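Local coordinates for protein thin, isoform D (Drosophila melanogaster, PDB 6XG7) that probably acts as a zinc-binding ubiquitin-protein ligase in muscle, the part described being its NHL-repeat beta-propeller, a protein-interaction domain, at residues Phe129-Gln132 with Gly137-Asn140; Thr146-Ala149 with Ile153-Cys156; Arg162-Val165 with Ser171-Gly174; Phe176-Cys179 with Gly184-Glu187; Val202-Ser205 with Ile210-Phe213. All coordinates share one frame; numbering follows the deposited sequence.

Interaction 1: residues Phe129-Gln132 with Gly137-Asn140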
loop_
_atom_site.group_PDB
_atom_site.type_symbol
_atom_site.label_atom_id
_atom_site.label_comp_id
_atom_site.label_asym_id
_atom_site.label_seq_id
_atom_site.Cartn_x
_atom_site.Cartn_y
_atom_site.Cartn_z
ATOM N N PHE A 129 -5.406 -10.148 14.895
ATOM C CA PHE A 129 -6.176 -11.265 14.379
ATOM C C PHE A 129 -5.399 -11.946 13.274
ATOM O O PHE A 129 -4.649 -11.304 12.527
ATOM C CB PHE A 129 -7.596 -10.881 13.936
ATOM C CG PHE A 129 -7.667 -9.846 12.825
ATOM C CD1 PHE A 129 -7.683 -8.487 13.108
ATOM C CD2 PHE A 129 -7.785 -10.245 11.508
ATOM C CE1 PHE A 129 -7.795 -7.545 12.086
ATOM C CE2 PHE A 129 -7.899 -9.310 10.490
ATOM C CZ PHE A 129 -7.902 -7.967 10.775
ATOM N N GLY A 130 -5.582 -13.249 13.189
ATOM C CA GLY A 130 -4.956 -14.057 12.170
ATOM C C GLY A 130 -3.764 -14.841 12.691
ATOM O O GLY A 130 -3.152 -14.514 13.711
ATOM N N SER A 131 -3.469 -15.923 11.983
ATOM C CA SER A 131 -2.262 -16.707 12.178
ATOM C C SER A 131 -1.972 -17.395 10.852
ATOM O O SER A 131 -2.744 -17.283 9.895
ATOM C CB SER A 131 -2.418 -17.712 13.327
ATOM O OG SER A 131 -3.471 -18.623 13.070
ATOM N N GLN A 132 -0.855 -18.106 10.796
ATOM C CA GLN A 132 -0.400 -18.677 9.537
ATOM C C GLN A 132 -1.273 -19.855 9.112
ATOM O O GLN A 132 -1.550 -20.757 9.908
ATOM C CB GLN A 132 1.064 -19.101 9.660
ATOM C CG GLN A 132 1.673 -19.532 8.352
ATOM C CD GLN A 132 1.598 -21.021 8.151
ATOM O OE1 GLN A 132 1.851 -21.783 9.076
ATOM N NE2 GLN A 132 1.254 -21.444 6.947
ATOM N N GLY A 137 -9.593 -16.408 7.589
ATOM C CA GLY A 137 -9.018 -15.682 8.705
ATOM C C GLY A 137 -7.582 -16.021 9.022
ATOM O O GLY A 137 -7.025 -15.454 9.964
ATOM N N LYS A 138 -6.972 -16.941 8.285
ATOM C CA LYS A 138 -5.554 -17.229 8.392
ATOM C C LYS A 138 -4.860 -16.757 7.124
ATOM O O LYS A 138 -5.483 -16.651 6.063
ATOM C CB LYS A 138 -5.339 -18.716 8.620
ATOM C CG LYS A 138 -5.845 -19.187 9.986
ATOM C CD LYS A 138 -5.366 -20.566 10.321
ATOM C CE LYS A 138 -5.927 -21.000 11.663
ATOM N NZ LYS A 138 -5.437 -22.352 12.015
ATOM N N PHE A 139 -3.569 -16.463 7.246
ATOM C CA PHE A 139 -2.804 -15.835 6.182
ATOM C C PHE A 139 -1.532 -16.611 5.866
ATOM O O PHE A 139 -0.941 -17.288 6.714
ATOM C CB PHE A 139 -2.358 -14.418 6.561
ATOM C CG PHE A 139 -3.474 -13.509 6.992
ATOM C CD1 PHE A 139 -4.304 -12.949 6.053
ATOM C CD2 PHE A 139 -3.682 -13.203 8.314
ATOM C CE1 PHE A 139 -5.335 -12.092 6.422
ATOM C CE2 PHE A 139 -4.701 -12.353 8.696
ATOM C CZ PHE A 139 -5.537 -11.799 7.731
ATOM N N ASN A 140 -1.067 -16.428 4.641
ATOM C CA ASN A 140 0.309 -16.763 4.279
ATOM C C ASN A 140 0.910 -15.495 3.693
ATOM O O ASN A 140 0.803 -15.238 2.493
ATOM C CB ASN A 140 0.397 -17.938 3.312
ATOM C CG ASN A 140 0.345 -19.276 4.013
ATOM O OD1 ASN A 140 1.139 -19.551 4.905
ATOM N ND2 ASN A 140 -0.578 -20.127 3.586
#
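Two side-chain amides make the shortest polar bond of this contact: NE2 of Q132 donates to OD1 of N140 over 2.8 Å, arriving in the plane of the N140 carbonyl and on a lone pair. The two amide planes are turned 37° apart, yet OD1 still lies close to the amide plane of Q132. With CG trans to the backbone N (chi1 -172°), the Q132 chain then bends at chi2 and carries its end back toward N140, whose own ND2 is fixed by N160.

The backbones are joined by N of F139 and O of S131, 2.9 Å apart in a fairly straight bond of 163°. CA-H...O contacts accompany it, G130 CA to G137 O at 3.3 Å and Q132 CA to F139 O at 3.2 Å. K138 lies extended past S131, with CE of K138 3.7 Å from OG of S131. Farther in, the buried ring of F139 brings CE2 to within 3.9 Å of CA of G130 and meets O of F129 at its edge, in plane. A side chain on G130 would run into this ring. This Phe-Gly...Gly-x-Phe loop is typical of NHL propellers, where it leads from the outer strand of one blade, here 125-129, to the inner strand of the next, 142-147.

Interaction 2: residues Thr146-Ala149 with Ile153-Cys156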
loop_
_atom_site.group_PDB
_atom_site.type_symbol
_atom_site.label_atom_id
_atom_site.label_comp_id
_atom_site.label_asym_id
_atom_site.label_seq_id
_atom_site.Cartn_x
_atom_site.Cartn_y
_atom_site.Cartn_z
ATOM N N THR A 146 -5.854 -2.212 3.558
ATOM C CA THR A 146 -6.557 -0.944 3.437
ATOM C C THR A 146 -7.914 -1.065 4.118
ATOM O O THR A 146 -8.316 -2.146 4.563
ATOM C CB THR A 146 -6.675 -0.511 1.968
ATOM O OG1 THR A 146 -7.047 0.872 1.906
ATOM C CG2 THR A 146 -7.700 -1.373 1.226
ATOM N N THR A 147 -8.616 0.059 4.202
ATOM C CA THR A 147 -9.924 0.109 4.843
ATOM C C THR A 147 -10.889 0.927 3.995
ATOM O O THR A 147 -10.485 1.744 3.163
ATOM C CB THR A 147 -9.872 0.697 6.271
ATOM O OG1 THR A 147 -9.641 2.113 6.226
ATOM C CG2 THR A 147 -8.808 0.001 7.106
ATOM N N ASP A 148 -12.175 0.697 4.213
ATOM C CA ASP A 148 -13.217 1.467 3.543
ATOM C C ASP A 148 -13.894 2.449 4.505
ATOM O O ASP A 148 -13.540 2.554 5.686
ATOM C CB ASP A 148 -14.202 0.551 2.814
ATOM C CG ASP A 148 -15.080 -0.267 3.746
ATOM O OD1 ASP A 148 -15.162 0.035 4.946
ATOM O OD2 ASP A 148 -15.719 -1.222 3.251
ATOM N N ALA A 149 -14.878 3.187 3.970
ATOM C CA ALA A 149 -15.558 4.231 4.740
ATOM C C ALA A 149 -16.271 3.693 5.971
ATOM O O ALA A 149 -16.523 4.454 6.908
ATOM C CB ALA A 149 -16.573 4.980 3.866
ATOM N N ILE A 153 -11.754 -3.979 6.831
ATOM C CA ILE A 153 -10.335 -4.174 6.555
ATOM C C ILE A 153 -10.182 -5.163 5.401
ATOM O O ILE A 153 -10.756 -6.258 5.422
ATOM C CB ILE A 153 -9.601 -4.679 7.813
ATOM C CG1 ILE A 153 -9.694 -3.662 8.941
ATOM C CG2 ILE A 153 -8.151 -4.991 7.499
ATOM C CD1 ILE A 153 -9.227 -4.199 10.288
ATOM N N TYR A 154 -9.389 -4.787 4.404
ATOM C CA TYR A 154 -9.141 -5.605 3.225
ATOM C C TYR A 154 -7.653 -5.918 3.180
ATOM O O TYR A 154 -6.829 -4.996 3.213
ATOM C CB TYR A 154 -9.534 -4.854 1.941
ATOM C CG TYR A 154 -10.985 -4.427 1.853
ATOM C CD1 TYR A 154 -11.474 -3.385 2.635
ATOM C CD2 TYR A 154 -11.867 -5.067 0.998
ATOM C CE1 TYR A 154 -12.788 -2.994 2.577
ATOM C CE2 TYR A 154 -13.196 -4.689 0.937
ATOM C CZ TYR A 154 -13.645 -3.645 1.722
ATOM O OH TYR A 154 -14.975 -3.278 1.640
ATOM N N VAL A 155 -7.318 -7.205 3.093
ATOM C CA VAL A 155 -5.950 -7.692 3.217
ATOM C C VAL A 155 -5.560 -8.466 1.965
ATOM O O VAL A 155 -6.272 -9.382 1.543
ATOM C CB VAL A 155 -5.796 -8.629 4.430
ATOM C CG1 VAL A 155 -4.344 -9.143 4.535
ATOM C CG2 VAL A 155 -6.216 -7.948 5.692
ATOM N N CYS A 156 -4.461 -8.067 1.404
ATOM C CA CYS A 156 -3.777 -8.936 0.364
ATOM C C CYS A 156 -2.951 -10.107 0.982
ATOM O O CYS A 156 -1.949 -9.925 1.691
ATOM C CB CYS A 156 -2.783 -8.124 -0.453
ATOM S SG CYS A 156 -3.533 -7.076 -1.655
#
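The carboxylate of D148 is folded back between its own backbone N and carbonyl carbon (chi1 69°), while Y154 sends its ring out beside its backbone N (chi1 -59°), and the two ends meet across the innermost beta hairpin of a propeller blade. OH of Y154 donates to OD2 of D148 over 2.7 Å, on the anti side and 33° out of the carboxylate plane; the carboxylate itself stands steeply to the ring and reaches it at the edge. The other oxygen, OD1, accepts from the backbone N of L150 and of F152, which holds the group in place over the turn. A phenylalanine in place of Y154 would probably leave OD2 of D148 without its hydroxyl mate and the carboxylate held by its bonds to N of L150 and of F152.

In the backbone, T146 and Y154 form a hydrogen-bonded antiparallel pair: N of Y154 lies 2.9 Å from O of T146, and N of T146 lies 3.0 Å from O of Y154. On the same face, V194 and I192 of the next blade pack against the tyrosine. T147 and I153, the following non-hydrogen-bonded pair, point together from the other face, side by side, with CG2 of T147 4.2 Å from CG1 of I153.

Interaction 3: residues Arg162-Val165 with Ser171-Gly174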
loop_
_atom_site.group_PDB
_atom_site.type_symbol
_atom_site.label_atom_id
_atom_site.label_comp_id
_atom_site.label_asym_id
_atom_site.label_seq_id
_atom_site.Cartn_x
_atom_site.Cartn_y
_atom_site.Cartn_z
ATOM N N ARG A 162 -5.160 -14.289 -2.658
ATOM C CA ARG A 162 -6.515 -13.858 -2.368
ATOM C C ARG A 162 -6.520 -12.562 -1.576
ATOM O O ARG A 162 -5.522 -12.162 -0.968
ATOM C CB ARG A 162 -7.281 -14.936 -1.599
ATOM C CG ARG A 162 -6.754 -15.164 -0.186
ATOM C CD ARG A 162 -7.359 -16.402 0.422
ATOM N NE ARG A 162 -6.914 -16.630 1.786
ATOM C CZ ARG A 162 -7.313 -17.674 2.504
ATOM N NH1 ARG A 162 -8.181 -18.530 1.976
ATOM N NH2 ARG A 162 -6.902 -17.851 3.741
ATOM N N VAL A 163 -7.687 -11.938 -1.563
ATOM C CA VAL A 163 -8.023 -10.840 -0.676
ATOM C C VAL A 163 -8.984 -11.388 0.362
ATOM O O VAL A 163 -9.938 -12.092 0.020
ATOM C CB VAL A 163 -8.679 -9.694 -1.471
ATOM C CG1 VAL A 163 -9.177 -8.614 -0.544
ATOM C CG2 VAL A 163 -7.704 -9.123 -2.468
ATOM N N GLN A 164 -8.759 -11.041 1.619
ATOM C CA GLN A 164 -9.697 -11.351 2.685
ATOM C C GLN A 164 -10.217 -10.051 3.282
ATOM O O GLN A 164 -9.501 -9.046 3.372
ATOM C CB GLN A 164 -9.070 -12.203 3.781
ATOM C CG GLN A 164 -8.640 -13.579 3.355
ATOM C CD GLN A 164 -8.336 -14.451 4.546
ATOM O OE1 GLN A 164 -9.239 -14.832 5.289
ATOM N NE2 GLN A 164 -7.060 -14.729 4.769
ATOM N N VAL A 165 -11.483 -10.081 3.687
ATOM C CA VAL A 165 -12.216 -8.921 4.179
ATOM C C VAL A 165 -12.690 -9.215 5.597
ATOM O O VAL A 165 -13.224 -10.299 5.875
ATOM C CB VAL A 165 -13.413 -8.563 3.272
ATOM C CG1 VAL A 165 -14.049 -7.262 3.728
ATOM C CG2 VAL A 165 -12.970 -8.478 1.809
ATOM N N SER A 171 -13.305 -9.766 12.738
ATOM C CA SER A 171 -14.244 -10.815 12.363
ATOM C C SER A 171 -14.225 -11.046 10.860
ATOM O O SER A 171 -14.326 -10.097 10.083
ATOM C CB SER A 171 -15.657 -10.393 12.743
ATOM O OG SER A 171 -15.785 -10.221 14.125
ATOM N N PHE A 172 -14.152 -12.311 10.444
ATOM C CA PHE A 172 -14.108 -12.637 9.022
ATOM C C PHE A 172 -15.428 -12.299 8.344
ATOM O O PHE A 172 -16.507 -12.658 8.830
ATOM C CB PHE A 172 -13.813 -14.121 8.844
ATOM C CG PHE A 172 -13.733 -14.563 7.399
ATOM C CD1 PHE A 172 -12.590 -14.317 6.633
ATOM C CD2 PHE A 172 -14.787 -15.244 6.811
ATOM C CE1 PHE A 172 -12.512 -14.727 5.310
ATOM C CE2 PHE A 172 -14.709 -15.643 5.476
ATOM C CZ PHE A 172 -13.573 -15.387 4.734
ATOM N N VAL A 173 -15.332 -11.607 7.213
ATOM C CA VAL A 173 -16.479 -11.248 6.388
ATOM C C VAL A 173 -16.531 -12.084 5.114
ATOM O O VAL A 173 -17.577 -12.637 4.775
ATOM C CB VAL A 173 -16.488 -9.736 6.070
ATOM C CG1 VAL A 173 -17.586 -9.393 5.060
ATOM C CG2 VAL A 173 -16.652 -8.950 7.355
ATOM N N GLY A 174 -15.421 -12.162 4.377
ATOM C CA GLY A 174 -15.426 -12.879 3.113
ATOM C C GLY A 174 -14.067 -12.820 2.455
ATOM O O GLY A 174 -13.112 -12.274 3.003
#
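The ring of F172 meets OE1 of Q164 at its edge, 3.3 Å from CE1 and near the ring plane, and has the backbone N of G174 over the centre of one face, 3.6 Å above it. The amide and ring planes are 59° apart. The ring lies beside a classic beta bulge in the hairpin between strands 162-166 and 172-179, the outer pair of a propeller blade: V173 and G174 both face V165. V173 shows the twist expected at the first bulge position, phi -107° and psi -50°.

As a result, O of V165 is gripped twice, by N of V173 at 2.8 Å and by N of G174 at 3.2 Å. Both donors tilt toward it from the same face of its carbonyl plane. The return bond runs from N of V165 to O of G174, 2.8 Å away, and completes a hydrogen-bonded antiparallel pair.

Although Q164 touches the phenylalanine, its amide is spent on stronger partners outside the hairpin: OE1 takes N of G137, and NE2 gives to O of K138 and OD2 of D157. That aspartate, itself outside both segments, also receives a salt bridge from NE of R162. These bonds lash the blade to the loop that precedes it. Beside the bulge the two valines cross at a slant, CG1 of V165 coming within 4.2 Å of CB of V173.

Interaction 4: residues Phe176-Cys179 with Gly184-Glu187; sequences FGSC and GQLE
The backbones of 176-179 and 184-187 run in roughly the same direction, their touching parts 46° apart, and a single direct hydrogen bond crosses between them: N of L186 to O of S178, 2.8 Å and fairly straight at 161°. CA-H...O contacts lie before and after it, G177 CA to G184 O at 3.6 Å and C179 CA to L186 O at 3.4 Å. Where the chains part, a water takes over; it donates to O of G184 and accepts a weak bond from N of G177. The positive phi of G177 (105°) suits glycine, and a side chain there would also strike CD1 of L186, which lies 4.2 Å from CA of G177.

The segments form a Phe-Gly...Gly-x-Leu loop between blades of the NHL propeller, taking the chain from outer strand 172-179 into inner strand 185-194. The buried side chain of L186 packs against strand 199-204. On the solvent side Q185, with CG beside its backbone N and the chain extended beyond, lies along the carbonyl groups of S178 and C179. Its OE1 accepts from N of G182, within the same loop. A second water sits 2.6 Å from OG of S178, donates to O of C179 at 2.8 Å, and takes a weak 3.1 Å bond from NE2 of Q185. Replacing Q185 by an alanine is likely to leave N of G182 without its side-chain acceptor and this water with one tie fewer. At the far end E187 bends at chi2 and brings OE2 to 3.9 Å from CB of C179.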
loop_
_atom_site.group_PDB
_atom_site.type_symbol
_atom_site.label_atom_id
_atom_site.label_comp_id
_atom_site.label_asym_id
_atom_site.label_seq_id
_atom_site.Cartn_x
_atom_site.Cartn_y
_atom_site.Cartn_z
ATOM N N PHE A 176 -11.972 -13.364 -1.728
ATOM C CA PHE A 176 -12.047 -13.605 -3.159
ATOM C C PHE A 176 -10.640 -13.709 -3.726
ATOM O O PHE A 176 -9.680 -13.190 -3.150
ATOM C CB PHE A 176 -12.884 -12.554 -3.899
ATOM C CG PHE A 176 -12.507 -11.138 -3.610
ATOM C CD1 PHE A 176 -11.588 -10.481 -4.401
ATOM C CD2 PHE A 176 -13.131 -10.439 -2.592
ATOM C CE1 PHE A 176 -11.270 -9.154 -4.152
ATOM C CE2 PHE A 176 -12.816 -9.130 -2.333
ATOM C CZ PHE A 176 -11.877 -8.484 -3.113
ATOM N N GLY A 177 -10.534 -14.412 -4.833
ATOM C CA GLY A 177 -9.283 -14.575 -5.533
ATOM C C GLY A 177 -8.698 -15.958 -5.335
ATOM O O GLY A 177 -8.853 -16.593 -4.281
ATOM N N SER A 178 -8.011 -16.433 -6.367
ATOM C CA SER A 178 -7.252 -17.667 -6.289
ATOM C C SER A 178 -6.198 -17.634 -7.386
ATOM O O SER A 178 -6.174 -16.737 -8.232
ATOM C CB SER A 178 -8.167 -18.884 -6.399
ATOM O OG SER A 178 -8.924 -18.816 -7.583
ATOM N N CYS A 179 -5.327 -18.632 -7.360
ATOM C CA CYS A 179 -4.147 -18.638 -8.214
ATOM C C CYS A 179 -4.527 -18.697 -9.686
ATOM O O CYS A 179 -5.452 -19.415 -10.081
ATOM C CB CYS A 179 -3.301 -19.865 -7.883
ATOM S SG CYS A 179 -4.154 -21.441 -8.215
ATOM N N GLY A 184 -10.350 -12.665 -12.360
ATOM C CA GLY A 184 -10.541 -12.890 -10.940
ATOM C C GLY A 184 -9.462 -13.695 -10.255
ATOM O O GLY A 184 -9.574 -13.948 -9.051
ATOM N N GLN A 185 -8.433 -14.125 -10.976
ATOM C CA GLN A 185 -7.319 -14.846 -10.380
ATOM C C GLN A 185 -6.147 -13.901 -10.139
ATOM O O GLN A 185 -6.041 -12.831 -10.747
ATOM C CB GLN A 185 -6.925 -16.032 -11.263
ATOM C CG GLN A 185 -8.020 -17.098 -11.314
ATOM C CD GLN A 185 -7.739 -18.203 -12.297
ATOM O OE1 GLN A 185 -7.109 -17.982 -13.329
ATOM N NE2 GLN A 185 -8.227 -19.407 -11.994
ATOM N N LEU A 186 -5.289 -14.291 -9.202
ATOM C CA LEU A 186 -4.197 -13.449 -8.748
ATOM C C LEU A 186 -2.937 -14.279 -8.586
ATOM O O LEU A 186 -2.996 -15.461 -8.237
ATOM C CB LEU A 186 -4.545 -12.834 -7.384
ATOM C CG LEU A 186 -5.802 -11.957 -7.309
ATOM C CD1 LEU A 186 -6.202 -11.704 -5.848
ATOM C CD2 LEU A 186 -5.538 -10.647 -8.053
ATOM N N GLU A 187 -1.787 -13.653 -8.850
ATOM C CA GLU A 187 -0.481 -14.280 -8.660
ATOM C C GLU A 187 0.384 -13.329 -7.849
ATOM O O GLU A 187 0.837 -12.306 -8.373
ATOM C CB GLU A 187 0.183 -14.609 -9.998
ATOM C CG GLU A 187 -0.406 -15.797 -10.697
ATOM C CD GLU A 187 -0.072 -17.098 -9.998
ATOM O OE1 GLU A 187 0.872 -17.142 -9.172
ATOM O OE2 GLU A 187 -0.768 -18.087 -10.278
HETATM O O HOH W 1 -11.804 -14.794 -7.648
HETATM O O HOH W 2 -7.827 -20.597 -9.205
#

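Interaction 5: residues Val202-Ser205 with Ile210-Phe213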
loop_
_atom_site.group_PDB
_atom_site.type_symbol
_atom_site.label_atom_id
_atom_site.label_comp_id
_atom_site.label_asym_id
_atom_site.label_seq_id
_atom_site.Cartn_x
_atom_site.Cartn_y
_atom_site.Cartn_z
ATOM N N VAL A 202 -6.468 -4.057 -6.779
ATOM C CA VAL A 202 -5.431 -4.983 -6.326
ATOM C C VAL A 202 -4.278 -4.992 -7.320
ATOM O O VAL A 202 -4.495 -5.169 -8.524
ATOM C CB VAL A 202 -5.999 -6.407 -6.158
ATOM C CG1 VAL A 202 -4.895 -7.370 -5.700
ATOM C CG2 VAL A 202 -7.195 -6.398 -5.199
ATOM N N SER A 203 -3.053 -4.811 -6.824
ATOM C CA SER A 203 -1.884 -4.970 -7.689
ATOM C C SER A 203 -1.554 -6.453 -7.769
ATOM O O SER A 203 -1.131 -7.076 -6.791
ATOM C CB SER A 203 -0.670 -4.155 -7.254
ATOM O OG SER A 203 -0.234 -4.505 -5.959
ATOM N N ASP A 204 -1.776 -7.019 -8.947
ATOM C CA ASP A 204 -1.643 -8.447 -9.204
ATOM C C ASP A 204 -0.253 -8.652 -9.793
ATOM O O ASP A 204 -0.069 -8.787 -11.001
ATOM C CB ASP A 204 -2.759 -8.866 -10.150
ATOM C CG ASP A 204 -2.807 -10.361 -10.381
ATOM O OD1 ASP A 204 -2.068 -11.088 -9.680
ATOM O OD2 ASP A 204 -3.572 -10.798 -11.276
ATOM N N SER A 205 0.746 -8.648 -8.901
ATOM C CA SER A 205 2.115 -8.339 -9.306
ATOM C C SER A 205 2.643 -9.276 -10.384
ATOM O O SER A 205 3.193 -8.818 -11.392
ATOM C CB SER A 205 3.025 -8.324 -8.087
ATOM O OG SER A 205 2.492 -7.433 -7.126
ATOM N N ILE A 210 -3.273 -4.576 -12.779
ATOM C CA ILE A 210 -4.158 -4.225 -11.678
ATOM C C ILE A 210 -5.506 -4.880 -11.954
ATOM O O ILE A 210 -6.021 -4.829 -13.078
ATOM C CB ILE A 210 -4.285 -2.704 -11.521
ATOM C CG1 ILE A 210 -3.252 -2.169 -10.504
ATOM C CG2 ILE A 210 -5.630 -2.324 -10.944
ATOM C CD1 ILE A 210 -1.830 -2.447 -10.806
ATOM N N GLN A 211 -6.077 -5.508 -10.943
ATOM C CA GLN A 211 -7.401 -6.096 -11.060
ATOM C C GLN A 211 -8.340 -5.361 -10.125
ATOM O O GLN A 211 -7.998 -5.098 -8.970
ATOM C CB GLN A 211 -7.397 -7.593 -10.770
ATOM C CG GLN A 211 -6.859 -8.415 -11.923
ATOM C CD GLN A 211 -7.487 -9.781 -11.993
ATOM O OE1 GLN A 211 -7.225 -10.626 -11.148
ATOM N NE2 GLN A 211 -8.328 -10.003 -12.989
ATOM N N ILE A 212 -9.520 -5.029 -10.632
ATOM C CA ILE A 212 -10.493 -4.228 -9.904
ATOM C C ILE A 212 -11.735 -5.078 -9.705
ATOM O O ILE A 212 -12.292 -5.604 -10.676
ATOM C CB ILE A 212 -10.802 -2.919 -10.642
ATOM C CG1 ILE A 212 -9.493 -2.153 -10.869
ATOM C CG2 ILE A 212 -11.793 -2.075 -9.857
ATOM C CD1 ILE A 212 -9.680 -0.806 -11.512
ATOM N N PHE A 213 -12.146 -5.225 -8.448
ATOM C CA PHE A 213 -13.258 -6.054 -8.028
ATOM C C PHE A 213 -14.311 -5.179 -7.355
ATOM O O PHE A 213 -14.014 -4.109 -6.834
ATOM C CB PHE A 213 -12.811 -7.058 -6.962
ATOM C CG PHE A 213 -11.745 -8.023 -7.403
ATOM C CD1 PHE A 213 -10.400 -7.681 -7.324
ATOM C CD2 PHE A 213 -12.079 -9.304 -7.821
ATOM C CE1 PHE A 213 -9.420 -8.590 -7.685
ATOM C CE2 PHE A 213 -11.100 -10.207 -8.183
ATOM C CZ PHE A 213 -9.775 -9.843 -8.116
#
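V202 and Q211 face each other as a hydrogen-bonded antiparallel pair: N of V202 meets O of Q211 at 2.9 Å, nearly along the C=O axis, and N of Q211 meets O of V202 at 2.9 Å, in the carbonyl plane. CA of I210 adds a CA-H...O contact to that same oxygen of V202, 3.3 Å away. The short strand segments run antiparallel, their axes 141° apart.

Side chains divide between two faces. On one, CG2 of V202 meets the ring of F213 at a slant, 4.0 Å from CE1 of F213, and D204 lies alongside Q211, both pointing the same way, with OD2 of D204 4.1 Å from CG of Q211. On the other, the non-hydrogen-bonded pair S203 and I210 meet through carbon, CD1 of I210 standing 4.0 Å from CA of S203. I210 leaves its backbone at a chi1 of -93°, away from the usual staggered positions, and this lets CD1 lie against S203.

The buried carboxylate of D204 is matched on both oxygens: OD1 accepts from N of E187, while OD2 forms a salt bridge with NE of R209 and takes a hydrogen bond from ND2 of N207. The charge is thus probably well compensated despite its burial. L186 packs on Q211, and the ring of F176 from the preceding blade meets F213 with planes at about 45°. An aspartate ending one strand and paired with the Asn-His-Arg turn that opens the next is typical of the NHL repeat, here in the central hairpin of a propeller blade.

From the N terminus the five contacts come strictly in series; none nests in or crosses another. Interaction 1 closes the loop that brings the chain into a blade, interaction 2 its inner hairpin and interaction 3 its outer one, with V155 and Q164 sharing a backbone bond between them. Interaction 4 closes the loop to the next blade, starting on the strand that interaction 3 uses, and interaction 5 closes that blade's central hairpin. Q164 ties interaction 3 back to interaction 1, and D204 ties interaction 5 to interaction 4 through N of E187. Between blades, V202 of interaction 5 packs on V163 of interaction 3.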